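Local coordinates for pyridoxamine 5'-phosphate oxidase family protein (Corynebacterium diphtheriae NCTC 13129, PDB 3CP3) that is of unknown function but belongs to the pyridoxamine 5'-phosphate oxidase family and so probably binds a flavin such as FMN, at residues A[109-114]-A[122-127]; A[47-52]-A[56-61]; A[43-48]-A[77-82]; A[22-27]-A[92-97]. All blocks are in the same frame, centred on the assembly; numbering follows the deposited sequence. Where two conformers were deposited one is given.

The four contacts illustrate how a curled antiparallel sheet closes round a core and packs its two helices against the strands. Contact 2, the hairpin of strands 39-50 and 57-62, is the common neighbour: it shares Phe47 and Val48 with contact 3, and its centre lies about 10 Å from those of contacts 1 and 3 and about 9 Å from that of contact 4. His109 NE2 of contact 1 bonds Asp50 OD2 of contact 2 at 2.7 Å. Contacts 3 and 4 meet through paired strands, and both touch the second subunit. A bound acetate, probably from the crystallisation liquor, lies about 3 Å from the side chain of Val81 of contact 3.

Contact 1 of 4, residues A[109-114]-A[122-127]; sequences HADTLG and LKYNFV
Ala110 and Phe126 make the nearest backbone approach, 7.4 Å between their CA atoms, where the last part of helix 104-110 and the type I turn from Ala110 to Leu113 pass over the start of strand 125-139. No backbone pairing is possible at that separation, and the contact is made by side chains. The methyl of Ala110 sits squarely on the Phe126 ring: CB stands 3.8 Å from the ring centroid and only 10° off the normal, a CH-pi contact over the face. Phe126 reaches this position with CG beside its backbone N and anti to the carbonyl carbon (chi1 -73°), which turns the ring toward the helix.

The edge of the same ring has a different neighbour. Asp111 OD1 lies in the ring plane 3.4 Å from Phe126 CZ, on the rim where aromatic hydrogens carry slight positive charge, and the carboxylate is turned 71° from the ring. Tyr124 OH approaches that oxygen as well, at 3.5 Å, without a hydrogen bond being formed. OD1 also has a weak, long ion pair with Arg61 on the neighbouring strand 57-62.

Within segment 109-114, His109 O accepts from both Thr112 N and Thr112 OG1, the hydroxyl lying 2.7 Å away in the carbonyl plane on a lone pair. Leu115 and Val101 also pack on Phe126, while His109 NE2 is hydrogen-bonded to Asp50. The arrangement is a helix-on-sheet packing, the methyl of Ala110 laid on the ring of Phe126, consistent with the split-barrel fold expected for this FMN-binding clan.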
# COMPACT_ATOMS: atom_id res chain seq x y z
N HIS A 109 -17.84 4.73 -21.03
CA HIS A 109 -16.54 4.20 -21.38
C HIS A 109 -15.84 3.38 -20.24
O HIS A 109 -15.44 2.26 -20.46
CB HIS A 109 -15.63 5.34 -21.86
CG HIS A 109 -14.19 4.96 -21.95
ND1 HIS A 109 -13.72 4.03 -22.84
CD2 HIS A 109 -13.13 5.34 -21.19
CE1 HIS A 109 -12.43 3.87 -22.65
NE2 HIS A 109 -12.05 4.66 -21.67
N ALA A 110 -15.74 3.95 -19.05
CA ALA A 110 -15.15 3.23 -17.90
C ALA A 110 -15.87 1.89 -17.63
O ALA A 110 -15.24 0.90 -17.28
CB ALA A 110 -15.16 4.11 -16.69
N ASP A 111 -17.19 1.89 -17.84
CA ASP A 111 -18.02 0.71 -17.64
C ASP A 111 -17.81 -0.44 -18.65
O ASP A 111 -18.41 -1.52 -18.50
CB ASP A 111 -19.49 1.11 -17.61
CG ASP A 111 -20.32 0.21 -16.72
OD1 ASP A 111 -19.93 0.02 -15.54
OD2 ASP A 111 -21.35 -0.30 -17.18
N THR A 112 -16.98 -0.22 -19.67
CA THR A 112 -16.73 -1.27 -20.68
C THR A 112 -15.37 -1.95 -20.46
O THR A 112 -14.98 -2.87 -21.20
CB THR A 112 -16.75 -0.72 -22.12
OG1 THR A 112 -15.67 0.22 -22.27
CG2 THR A 112 -18.05 -0.02 -22.41
N LEU A 113 -14.66 -1.49 -19.43
CA LEU A 113 -13.28 -1.90 -19.22
C LEU A 113 -13.08 -3.20 -18.43
O LEU A 113 -11.95 -3.65 -18.28
CB LEU A 113 -12.50 -0.75 -18.59
CG LEU A 113 -12.43 0.52 -19.45
CD1 LEU A 113 -11.70 1.62 -18.70
CD2 LEU A 113 -11.76 0.27 -20.80
N GLY A 114 -14.17 -3.77 -17.92
CA GLY A 114 -14.12 -5.07 -17.25
C GLY A 114 -13.83 -5.06 -15.75
O GLY A 114 -13.20 -6.00 -15.24
N LEU A 122 -25.95 -1.16 -4.80
CA LEU A 122 -25.00 -0.15 -4.36
C LEU A 122 -24.78 0.89 -5.46
O LEU A 122 -24.21 0.56 -6.51
CB LEU A 122 -23.66 -0.81 -4.00
CG LEU A 122 -23.37 -1.35 -2.59
CD1 LEU A 122 -22.27 -2.41 -2.67
CD2 LEU A 122 -22.99 -0.22 -1.61
N LYS A 123 -25.25 2.12 -5.24
CA LYS A 123 -24.88 3.25 -6.10
C LYS A 123 -23.37 3.48 -5.92
O LYS A 123 -22.81 3.17 -4.86
CB LYS A 123 -25.65 4.52 -5.73
CG LYS A 123 -25.08 5.83 -6.31
CD LYS A 123 -26.00 7.03 -6.05
CE LYS A 123 -25.27 8.37 -6.25
NZ LYS A 123 -26.23 9.52 -6.15
N TYR A 124 -22.73 4.02 -6.96
CA TYR A 124 -21.28 4.20 -6.95
C TYR A 124 -20.85 5.29 -7.93
O TYR A 124 -21.64 5.73 -8.76
CB TYR A 124 -20.61 2.88 -7.29
CG TYR A 124 -20.87 2.36 -8.69
CD1 TYR A 124 -20.04 2.73 -9.76
CD2 TYR A 124 -21.92 1.48 -8.94
CE1 TYR A 124 -20.27 2.24 -11.04
CE2 TYR A 124 -22.15 0.99 -10.22
CZ TYR A 124 -21.30 1.37 -11.25
OH TYR A 124 -21.53 0.89 -12.50
N ASN A 125 -19.59 5.71 -7.84
CA ASN A 125 -19.00 6.53 -8.87
C ASN A 125 -17.72 5.86 -9.32
O ASN A 125 -17.05 5.21 -8.52
CB ASN A 125 -18.63 7.93 -8.36
CG ASN A 125 -19.81 8.86 -8.13
OD1 ASN A 125 -19.79 9.58 -7.13
ND2 ASN A 125 -20.78 8.92 -9.06
N PHE A 126 -17.31 6.10 -10.56
CA PHE A 126 -15.94 5.78 -11.00
C PHE A 126 -15.02 6.90 -10.53
O PHE A 126 -15.46 8.05 -10.47
CB PHE A 126 -15.94 5.73 -12.51
CG PHE A 126 -16.61 4.50 -13.06
CD1 PHE A 126 -15.96 3.27 -13.02
CD2 PHE A 126 -17.87 4.57 -13.58
CE1 PHE A 126 -16.61 2.13 -13.55
CE2 PHE A 126 -18.51 3.44 -14.10
CZ PHE A 126 -17.85 2.23 -14.07
N VAL A 127 -13.77 6.58 -10.21
CA VAL A 127 -12.75 7.60 -9.95
C VAL A 127 -11.73 7.33 -11.04
O VAL A 127 -11.50 6.15 -11.35
CB VAL A 127 -12.16 7.42 -8.54
CG1 VAL A 127 -11.03 8.41 -8.26
CG2 VAL A 127 -13.29 7.56 -7.50

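Contact 2 of 4, residues A[47-52]-A[56-61]; sequences FVLDYS and PRVYFR
Asp50 and Arg57 run side by side from adjacent strands and point the same way. Their salt bridge joins Asp50 OD2 to Arg57 NH2 at 3.3 Å, with the donor on the anti side of the carboxylate and 32° out of its plane. Asp50 holds CG anti to the backbone N (chi1 -176°), which also brings OD2 to the edge of the Tyr59 ring, 3.6 Å from CE2. The Tyr59 hydroxyl lies over the centre of the Arg57 guanidinium, 3.2 Å above its plane, and is itself hydrogen-bonded to Glu106. OD2 has a stronger partner in His109, so this mixed face, which also carries Val48, is tied to helix 104-110.

On the opposite, apolar face Val58 CG1 meets Phe47 CB at 3.7 Å, while Leu49 CD1 spans Val58 and Pro56. Between the faces, Val48 with Tyr59 and Asp50 with Arg57 form hydrogen-bonded pairs, the shortest bond being Asp50 N to Arg57 O at 2.7 Å. As the strand ends, Asp50 OD1 accepts from Ser52 N, 3.3 Å away and well above the carboxylate plane, and from Ser52 OG. This Asx turn leads from the first strand of an antiparallel beta hairpin into its loop.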
# COMPACT_ATOMS: atom_id res chain seq x y z
N PHE A 47 -9.37 -2.27 -9.82
CA PHE A 47 -9.07 -1.18 -10.77
C PHE A 47 -8.91 -1.79 -12.17
O PHE A 47 -8.71 -3.02 -12.34
CB PHE A 47 -7.74 -0.45 -10.36
CG PHE A 47 -6.52 -1.25 -10.68
CD1 PHE A 47 -5.80 -1.02 -11.86
CD2 PHE A 47 -6.11 -2.26 -9.83
CE1 PHE A 47 -4.72 -1.82 -12.20
CE2 PHE A 47 -4.98 -3.04 -10.15
CZ PHE A 47 -4.29 -2.83 -11.34
N VAL A 48 -8.91 -0.93 -13.18
CA VAL A 48 -8.45 -1.31 -14.50
C VAL A 48 -7.54 -0.19 -14.99
O VAL A 48 -7.76 0.99 -14.66
CB VAL A 48 -9.63 -1.55 -15.50
CG1 VAL A 48 -10.31 -2.89 -15.24
CG2 VAL A 48 -10.67 -0.36 -15.48
N LEU A 49 -6.53 -0.57 -15.76
CA LEU A 49 -5.66 0.37 -16.44
C LEU A 49 -6.21 0.65 -17.84
O LEU A 49 -6.46 -0.28 -18.61
CB LEU A 49 -4.26 -0.25 -16.58
CG LEU A 49 -3.22 0.59 -17.32
CD1 LEU A 49 -2.86 1.85 -16.45
CD2 LEU A 49 -1.97 -0.24 -17.58
N ASP A 50 -6.38 1.93 -18.18
CA ASP A 50 -6.91 2.37 -19.47
C ASP A 50 -5.80 3.12 -20.23
O ASP A 50 -5.18 4.03 -19.68
CB ASP A 50 -8.14 3.25 -19.29
CG ASP A 50 -8.79 3.65 -20.62
OD1 ASP A 50 -8.57 2.95 -21.63
OD2 ASP A 50 -9.55 4.65 -20.65
N TYR A 51 -5.62 2.78 -21.50
CA TYR A 51 -4.55 3.33 -22.35
C TYR A 51 -4.98 4.34 -23.40
O TYR A 51 -4.15 4.92 -24.11
CB TYR A 51 -3.86 2.20 -23.08
CG TYR A 51 -2.72 1.65 -22.29
CD1 TYR A 51 -1.71 2.50 -21.84
CD2 TYR A 51 -2.66 0.30 -21.98
CE1 TYR A 51 -0.66 2.02 -21.12
CE2 TYR A 51 -1.61 -0.19 -21.27
CZ TYR A 51 -0.61 0.68 -20.83
OH TYR A 51 0.44 0.22 -20.10
N SER A 52 -6.30 4.54 -23.41
CA SER A 52 -6.99 5.14 -24.55
C SER A 52 -6.77 6.64 -24.76
O SER A 52 -7.14 7.18 -25.81
CB SER A 52 -8.49 4.83 -24.45
OG SER A 52 -8.73 3.45 -24.68
N PRO A 56 -1.48 7.21 -19.51
CA PRO A 56 -2.18 6.11 -18.83
C PRO A 56 -3.18 6.63 -17.80
O PRO A 56 -2.94 7.66 -17.17
CB PRO A 56 -1.04 5.34 -18.14
CG PRO A 56 0.07 6.34 -18.00
CD PRO A 56 -0.03 7.18 -19.25
N ARG A 57 -4.30 5.93 -17.66
CA ARG A 57 -5.33 6.28 -16.69
C ARG A 57 -5.75 5.03 -15.96
O ARG A 57 -5.88 3.98 -16.56
CB ARG A 57 -6.55 6.88 -17.42
CG ARG A 57 -6.26 8.29 -17.92
CD ARG A 57 -7.49 9.05 -18.34
NE ARG A 57 -8.21 8.29 -19.33
CZ ARG A 57 -9.24 8.75 -20.04
NH1 ARG A 57 -9.67 10.01 -19.89
NH2 ARG A 57 -9.83 7.92 -20.90
N VAL A 58 -6.01 5.15 -14.66
CA VAL A 58 -6.61 4.06 -13.87
C VAL A 58 -8.02 4.42 -13.48
O VAL A 58 -8.24 5.56 -13.00
CB VAL A 58 -5.82 3.84 -12.54
CG1 VAL A 58 -6.49 2.80 -11.62
CG2 VAL A 58 -4.41 3.46 -12.88
N TYR A 59 -8.95 3.48 -13.62
CA TYR A 59 -10.29 3.67 -13.07
C TYR A 59 -10.56 2.68 -11.97
O TYR A 59 -10.18 1.50 -12.07
CB TYR A 59 -11.35 3.41 -14.15
CG TYR A 59 -11.39 4.48 -15.20
CD1 TYR A 59 -12.12 5.66 -14.98
CD2 TYR A 59 -10.69 4.34 -16.39
CE1 TYR A 59 -12.15 6.66 -15.96
CE2 TYR A 59 -10.76 5.35 -17.38
CZ TYR A 59 -11.46 6.50 -17.14
OH TYR A 59 -11.53 7.49 -18.09
N PHE A 60 -11.27 3.15 -10.95
CA PHE A 60 -11.81 2.29 -9.92
C PHE A 60 -13.16 2.86 -9.47
O PHE A 60 -13.58 3.90 -9.96
CB PHE A 60 -10.77 2.11 -8.78
CG PHE A 60 -10.46 3.36 -8.00
CD1 PHE A 60 -11.21 3.69 -6.87
CD2 PHE A 60 -9.44 4.20 -8.39
CE1 PHE A 60 -10.91 4.84 -6.15
CE2 PHE A 60 -9.18 5.39 -7.70
CZ PHE A 60 -9.90 5.70 -6.58
N ARG A 61 -13.89 2.11 -8.65
CA ARG A 61 -15.17 2.54 -8.16
C ARG A 61 -15.12 2.84 -6.71
O ARG A 61 -14.41 2.20 -5.98
CB ARG A 61 -16.18 1.44 -8.32
CG ARG A 61 -16.51 1.18 -9.73
CD ARG A 61 -16.95 -0.24 -9.87
NE ARG A 61 -17.66 -0.35 -11.12
CZ ARG A 61 -18.20 -1.46 -11.60
NH1 ARG A 61 -18.82 -1.42 -12.78
NH2 ARG A 61 -18.11 -2.59 -10.91

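Contact 3 of 4, residues A[43-48]-A[77-82]; sequences FPVNFV and VLFEVD
Phe79 drives the edge of its ring into the face of Phe47 in a T-shaped pair, the centroids 4.9 Å apart and the planes at 69°. The approach is off-centre: CE2 stands over the rim of the Phe47 ring, and Phe79 CZ comes to 3.4 Å from Phe47 CG. Val45 CG2 meets the edge of Phe79 in the plane of that ring, 3.5 Å from CE1. From strand 76-83 a second group joins in, as Val81 CG2 touches Phe47 CZ at 3.8 Å. With chi1 near 180° (-168°) the Phe79 side chain is extended from its backbone N, which carries the ring across toward strand 39-50.

The two strands cross at 76° with their axes 9.0 Å apart, so they face each other across the interior of a curled antiparallel sheet, as in a beta barrel, and are not paired with each other. Strand 29-36 pairs with both and so links them: Val45 is backbone-bonded to Gly30, and Ser28 just before that strand bonds Phe47. Further out, Trp90 and Glu27 pack on Val81. On the other side of strand 76-83, Glu80 forms a salt bridge with Arg31, and Asp82 forms one with Arg31 of the second subunit.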
# COMPACT_ATOMS: atom_id res chain seq x y z
N PHE A 43 -6.14 2.13 0.99
CA PHE A 43 -7.14 1.09 0.88
C PHE A 43 -7.09 0.41 -0.48
O PHE A 43 -6.79 1.03 -1.48
CB PHE A 43 -8.53 1.64 1.19
CG PHE A 43 -8.87 2.83 0.42
CD1 PHE A 43 -9.47 2.72 -0.82
CD2 PHE A 43 -8.59 4.09 0.95
CE1 PHE A 43 -9.79 3.86 -1.53
CE2 PHE A 43 -8.87 5.20 0.28
CZ PHE A 43 -9.48 5.12 -0.96
N PRO A 44 -7.40 -0.88 -0.50
CA PRO A 44 -7.35 -1.67 -1.74
C PRO A 44 -8.60 -1.41 -2.57
O PRO A 44 -9.67 -1.14 -1.99
CB PRO A 44 -7.31 -3.11 -1.24
CG PRO A 44 -7.81 -3.07 0.11
CD PRO A 44 -7.81 -1.69 0.65
N VAL A 45 -8.48 -1.44 -3.88
CA VAL A 45 -9.65 -1.30 -4.74
C VAL A 45 -9.44 -2.21 -5.92
O VAL A 45 -8.28 -2.52 -6.24
CB VAL A 45 -9.81 0.15 -5.28
CG1 VAL A 45 -10.18 1.08 -4.19
CG2 VAL A 45 -8.54 0.68 -6.07
N ASN A 46 -10.52 -2.69 -6.54
CA ASN A 46 -10.44 -3.30 -7.87
C ASN A 46 -10.32 -2.16 -8.90
O ASN A 46 -11.09 -1.18 -8.87
CB ASN A 46 -11.65 -4.23 -8.19
CG ASN A 46 -11.65 -5.55 -7.38
OD1 ASN A 46 -10.70 -6.34 -7.43
ND2 ASN A 46 -12.73 -5.79 -6.65
N PHE A 47 -9.37 -2.27 -9.82
CA PHE A 47 -9.07 -1.18 -10.77
C PHE A 47 -8.91 -1.79 -12.17
O PHE A 47 -8.71 -3.02 -12.34
CB PHE A 47 -7.74 -0.45 -10.36
CG PHE A 47 -6.52 -1.25 -10.68
CD1 PHE A 47 -5.80 -1.02 -11.86
CD2 PHE A 47 -6.11 -2.26 -9.83
CE1 PHE A 47 -4.72 -1.82 -12.20
CE2 PHE A 47 -4.98 -3.04 -10.15
CZ PHE A 47 -4.29 -2.83 -11.34
N VAL A 48 -8.91 -0.93 -13.18
CA VAL A 48 -8.45 -1.31 -14.50
C VAL A 48 -7.54 -0.19 -14.99
O VAL A 48 -7.76 0.99 -14.66
CB VAL A 48 -9.63 -1.55 -15.50
CG1 VAL A 48 -10.31 -2.89 -15.24
CG2 VAL A 48 -10.67 -0.36 -15.48
N VAL A 77 -2.46 11.52 -5.25
CA VAL A 77 -2.54 10.16 -4.70
C VAL A 77 -1.36 9.34 -5.18
O VAL A 77 -0.64 9.73 -6.13
CB VAL A 77 -3.86 9.38 -5.13
CG1 VAL A 77 -5.12 10.04 -4.54
CG2 VAL A 77 -4.02 9.24 -6.68
N LEU A 78 -1.15 8.18 -4.54
CA LEU A 78 -0.35 7.16 -5.16
C LEU A 78 -1.23 5.98 -5.38
O LEU A 78 -2.21 5.80 -4.65
CB LEU A 78 0.74 6.65 -4.17
CG LEU A 78 1.69 7.58 -3.52
CD1 LEU A 78 2.60 6.73 -2.59
CD2 LEU A 78 2.50 8.37 -4.60
N PHE A 79 -0.88 5.16 -6.35
CA PHE A 79 -1.56 3.90 -6.59
C PHE A 79 -0.51 2.82 -6.75
O PHE A 79 0.46 2.97 -7.55
CB PHE A 79 -2.49 3.99 -7.83
CG PHE A 79 -3.43 2.82 -7.97
CD1 PHE A 79 -4.57 2.74 -7.19
CD2 PHE A 79 -3.15 1.76 -8.82
CE1 PHE A 79 -5.43 1.63 -7.30
CE2 PHE A 79 -3.99 0.66 -8.91
CZ PHE A 79 -5.12 0.61 -8.15
N GLU A 80 -0.67 1.73 -6.01
CA GLU A 80 0.34 0.73 -5.92
C GLU A 80 -0.22 -0.67 -6.15
O GLU A 80 -1.30 -1.04 -5.66
CB GLU A 80 1.10 0.79 -4.55
CG GLU A 80 2.37 -0.08 -4.48
CD GLU A 80 2.14 -1.44 -3.82
OE1 GLU A 80 0.94 -1.76 -3.47
OE2 GLU A 80 3.15 -2.10 -3.51
N VAL A 81 0.56 -1.45 -6.89
CA VAL A 81 0.34 -2.88 -7.07
C VAL A 81 1.67 -3.58 -6.72
O VAL A 81 2.77 -3.02 -6.96
CB VAL A 81 -0.13 -3.13 -8.54
CG1 VAL A 81 -0.22 -4.59 -8.84
CG2 VAL A 81 -1.46 -2.43 -8.83
N ASP A 82 1.63 -4.76 -6.09
CA ASP A 82 2.83 -5.55 -5.88
C ASP A 82 2.60 -7.07 -5.96
O ASP A 82 1.44 -7.49 -6.18
CB ASP A 82 3.72 -5.19 -4.62
CG ASP A 82 2.99 -5.36 -3.22
OD1 ASP A 82 3.03 -6.46 -2.57
OD2 ASP A 82 2.56 -4.35 -2.69

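Contact 4 of 4, residues A[22-27]-A[92-97]; sequences SRLSSE and VVLKGN
Leu24 meets Val92 and Leu94 where helix 17-25 lies against strand 89-100. Ser22, on the outer side, bonds through OG to Ser18 O one turn earlier. Arg23 starts toward the strand, but its long chain leads off: NE forms a salt bridge with Asp19, and the guanidinium makes a cation-pi contact with Trp90, so that it ends near the start of strand 89-100.

Leu24 is the residue that carries the contact. A fully extended first torsion (chi1 179°) sends one branch across to the sheet, and the CD1 methyl does the touching. That methyl lies 3.7 Å from Val92 CG1, the two side chains crossing at about a right angle, and 3.8 Å from Leu94 CG, which it meets tip to tip. Val92 and Leu94, two apart on the strand, point to the same side and both touch the methyl. This is an alpha-on-beta packing, with a helix plugging one side of the curled antiparallel sheet of the family fold: Phe47, Leu49 and Val81 from other strands also touch Leu24, while Val131 and Val134 lie against Leu94.

Beyond Leu24 the chain turns away from the strand. Ser26 folds back on Arg23, whose carbonyl O takes both the backbone N at 3.1 Å and OG at 2.6 Å, the hydroxyl tilted 17° from the carbonyl plane. Glu27 N continues the turn with a bond to Leu24 O, also 3.1 Å long, and its carboxylate reaches Arg83 in a salt bridge at the C-terminal end of strand 76-83.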
# COMPACT_ATOMS: atom_id res chain seq x y z
N SER A 22 2.70 -3.11 -17.88
CA SER A 22 2.19 -4.46 -18.15
C SER A 22 1.94 -5.21 -16.83
O SER A 22 0.90 -5.89 -16.61
CB SER A 22 3.20 -5.24 -18.98
OG SER A 22 3.43 -4.58 -20.22
N ARG A 23 2.89 -5.13 -15.91
CA ARG A 23 2.75 -5.92 -14.68
C ARG A 23 1.59 -5.36 -13.84
O ARG A 23 0.79 -6.11 -13.25
CB ARG A 23 4.02 -5.86 -13.85
CG ARG A 23 5.23 -6.66 -14.46
CD ARG A 23 6.37 -6.59 -13.52
NE ARG A 23 7.66 -6.81 -14.19
CZ ARG A 23 8.70 -7.38 -13.61
NH1 ARG A 23 8.59 -7.90 -12.39
NH2 ARG A 23 9.87 -7.45 -14.27
N LEU A 24 1.48 -4.06 -13.80
CA LEU A 24 0.33 -3.47 -13.06
C LEU A 24 -1.01 -3.95 -13.66
O LEU A 24 -1.94 -4.32 -12.91
CB LEU A 24 0.47 -1.94 -13.10
CG LEU A 24 -0.64 -1.11 -12.41
CD1 LEU A 24 -0.05 -0.02 -11.50
CD2 LEU A 24 -1.46 -0.49 -13.48
N SER A 25 -1.07 -3.95 -15.00
CA SER A 25 -2.18 -4.43 -15.82
C SER A 25 -2.59 -5.89 -15.60
O SER A 25 -3.73 -6.28 -15.91
CB SER A 25 -1.81 -4.29 -17.30
OG SER A 25 -1.17 -5.48 -17.76
N SER A 26 -1.66 -6.71 -15.08
CA SER A 26 -1.92 -8.11 -14.85
C SER A 26 -2.63 -8.34 -13.51
O SER A 26 -3.01 -9.44 -13.22
CB SER A 26 -0.63 -8.92 -14.84
OG SER A 26 0.14 -8.61 -13.68
N GLU A 27 -2.77 -7.33 -12.67
CA GLU A 27 -3.44 -7.52 -11.40
C GLU A 27 -4.79 -6.78 -11.53
O GLU A 27 -4.95 -5.91 -12.37
CB GLU A 27 -2.63 -6.83 -10.30
CG GLU A 27 -1.26 -7.49 -10.06
CD GLU A 27 -1.41 -8.75 -9.25
OE1 GLU A 27 -2.32 -8.79 -8.39
OE2 GLU A 27 -0.64 -9.70 -9.48
N VAL A 92 4.85 -1.74 -8.37
CA VAL A 92 4.74 -0.64 -9.30
C VAL A 92 3.95 0.43 -8.51
O VAL A 92 2.92 0.09 -7.90
CB VAL A 92 3.98 -1.04 -10.56
CG1 VAL A 92 3.67 0.25 -11.48
CG2 VAL A 92 4.85 -2.09 -11.37
N VAL A 93 4.48 1.65 -8.50
CA VAL A 93 3.84 2.82 -7.85
C VAL A 93 3.54 3.85 -8.92
O VAL A 93 4.46 4.33 -9.67
CB VAL A 93 4.76 3.41 -6.78
CG1 VAL A 93 4.16 4.77 -6.13
CG2 VAL A 93 5.05 2.40 -5.73
N LEU A 94 2.27 4.23 -9.00
CA LEU A 94 1.91 5.35 -9.82
C LEU A 94 1.73 6.61 -8.96
O LEU A 94 1.12 6.53 -7.86
CB LEU A 94 0.63 5.02 -10.61
CG LEU A 94 0.55 3.70 -11.32
CD1 LEU A 94 -0.82 3.67 -12.02
CD2 LEU A 94 1.72 3.59 -12.36
N LYS A 95 2.28 7.74 -9.40
CA LYS A 95 1.89 9.03 -8.83
C LYS A 95 0.86 9.68 -9.73
O LYS A 95 1.05 9.69 -10.94
CB LYS A 95 3.07 9.96 -8.75
CG LYS A 95 4.12 9.55 -7.72
CD LYS A 95 4.97 10.78 -7.38
CE LYS A 95 6.28 10.41 -6.65
NZ LYS A 95 6.04 9.72 -5.34
N GLY A 96 -0.21 10.23 -9.15
CA GLY A 96 -1.16 10.92 -9.98
C GLY A 96 -2.19 11.74 -9.25
O GLY A 96 -2.00 12.07 -8.07
N ASN A 97 -3.21 12.14 -10.00
CA ASN A 97 -4.33 12.90 -9.45
C ASN A 97 -5.62 12.18 -9.71
O ASN A 97 -5.87 11.75 -10.87
CB ASN A 97 -4.38 14.32 -9.99
CG ASN A 97 -3.16 15.14 -9.54
OD1 ASN A 97 -2.12 15.04 -10.14
ND2 ASN A 97 -3.31 15.94 -8.47